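Local coordinates for protein adenosylmethionine-8-amino-7-oxononanoate aminotransferase (Methanocaldococcus jannaschii, PDB 6ZHK) that probably transfers the amino group of S-adenosyl-L-methionine to 7-keto-8-aminopelargonic acid in biotin biosynthesis, using pyridoxal 5'-phosphate, at residues E421-E425 with K426-M430. Residues are numbered along the deposited sequence; the frame is centred on the assembly and turned at random.
Sequences EKLLE and KGIYM
L423 turns CG anti to its own carbonyl carbon (chi1 -80°), which carries CD1 to 3.7 Å from M430 CB. M430 sets CG anti to its backbone N (chi1 -177°) and then bends, placing CG and CE each 4.1 Å from L423 CD1. The other branch, L423 CD2, meets I428 CD1 at 4.0 Å. The turn is a Schellman motif that ends the helix. I428 N donates to L423 O at 3.0 Å, and G427 N donates to L424 O at 3.0 Å. G427 is the C-prime residue, with a positive phi of 79°. K426 N also donates to L423 O, from the face opposite I428 N, so this one carbonyl is gripped twice. L424 CA adds a CA-H...O contact to I428 O at 3.3 Å. The K426 side chain runs back past K422 O, with CG 3.4 Å from that oxygen. Its NZ forms salt bridges with E459 and E463 of helix 447-463. Cut back to an alanine, K426 would probably leave both carboxylates without this positive mate and uncover K422 O. L423 packs on L457 and I428 on A456 of the same helix. G427 and Y429 bond through their backbones to L56, joining strand 428-429 in parallel to strand 54-57.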
# COMPACT_ATOMS: atom_id res chain seq x y z
N GLU A 421 -16.65 3.75 25.31
CA GLU A 421 -18.12 3.73 25.26
C GLU A 421 -18.72 4.98 25.93
O GLU A 421 -19.63 5.63 25.39
CB GLU A 421 -18.68 2.45 25.88
CG GLU A 421 -18.84 1.31 24.89
CD GLU A 421 -19.69 0.20 25.51
OE1 GLU A 421 -20.40 -0.51 24.76
OE2 GLU A 421 -19.67 0.10 26.77
N LYS A 422 -18.18 5.33 27.10
CA LYS A 422 -18.61 6.52 27.83
C LYS A 422 -18.23 7.79 27.09
O LYS A 422 -18.97 8.76 27.10
CB LYS A 422 -18.04 6.57 29.26
CG LYS A 422 -18.35 5.38 30.16
CD LYS A 422 -19.89 5.16 30.37
CE LYS A 422 -20.17 3.91 31.18
NZ LYS A 422 -21.61 3.74 31.46
N LEU A 423 -17.06 7.80 26.45
CA LEU A 423 -16.68 8.97 25.67
C LEU A 423 -17.62 9.14 24.49
O LEU A 423 -17.92 10.25 24.11
CB LEU A 423 -15.23 8.82 25.21
CG LEU A 423 -14.16 9.14 26.25
CD1 LEU A 423 -12.77 8.85 25.63
CD2 LEU A 423 -14.22 10.62 26.65
N LEU A 424 -18.08 8.03 23.89
CA LEU A 424 -18.94 8.15 22.73
C LEU A 424 -20.26 8.82 23.12
O LEU A 424 -20.80 9.64 22.36
CB LEU A 424 -19.15 6.77 22.07
CG LEU A 424 -19.54 6.81 20.60
CD1 LEU A 424 -18.42 7.34 19.71
CD2 LEU A 424 -20.11 5.49 20.09
N GLU A 425 -20.76 8.50 24.33
CA GLU A 425 -21.97 9.15 24.85
C GLU A 425 -21.78 10.67 25.00
O GLU A 425 -22.75 11.43 25.00
CB GLU A 425 -22.37 8.59 26.21
CG GLU A 425 -22.82 7.14 26.18
CD GLU A 425 -22.86 6.49 27.56
OE1 GLU A 425 -22.50 7.16 28.60
OE2 GLU A 425 -23.28 5.33 27.62
N LYS A 426 -20.53 11.11 25.24
CA LYS A 426 -20.22 12.51 25.42
C LYS A 426 -19.80 13.15 24.09
O LYS A 426 -19.31 14.26 24.10
CB LYS A 426 -19.14 12.71 26.50
CG LYS A 426 -19.46 12.02 27.83
CD LYS A 426 -18.30 12.00 28.80
CE LYS A 426 -18.60 11.20 30.05
NZ LYS A 426 -19.81 11.76 30.69
N GLY A 427 -20.05 12.47 22.96
CA GLY A 427 -19.80 13.12 21.67
C GLY A 427 -18.31 13.11 21.28
O GLY A 427 -17.86 14.01 20.59
N ILE A 428 -17.55 12.09 21.74
CA ILE A 428 -16.14 11.97 21.45
C ILE A 428 -15.83 10.55 20.96
O ILE A 428 -16.21 9.54 21.58
CB ILE A 428 -15.27 12.27 22.70
CG1 ILE A 428 -15.45 13.71 23.17
CG2 ILE A 428 -13.78 11.87 22.40
CD1 ILE A 428 -14.91 13.97 24.59
N TYR A 429 -15.03 10.46 19.87
CA TYR A 429 -14.62 9.20 19.31
C TYR A 429 -13.17 9.00 19.73
O TYR A 429 -12.30 9.83 19.40
CB TYR A 429 -14.65 9.22 17.77
CG TYR A 429 -14.02 7.96 17.19
CD1 TYR A 429 -14.45 6.69 17.57
CD2 TYR A 429 -13.02 8.06 16.24
CE1 TYR A 429 -13.86 5.53 17.06
CE2 TYR A 429 -12.44 6.92 15.70
CZ TYR A 429 -12.86 5.66 16.11
OH TYR A 429 -12.15 4.60 15.60
N MET A 430 -12.91 7.92 20.47
CA MET A 430 -11.58 7.55 20.85
C MET A 430 -11.42 6.05 20.62
O MET A 430 -12.31 5.29 21.01
CB MET A 430 -11.39 7.90 22.34
CG MET A 430 -9.98 7.62 22.88
SD MET A 430 -9.60 5.90 23.32
CE MET A 430 -10.76 5.46 24.62
O HOH W 1 -21.29 9.11 29.69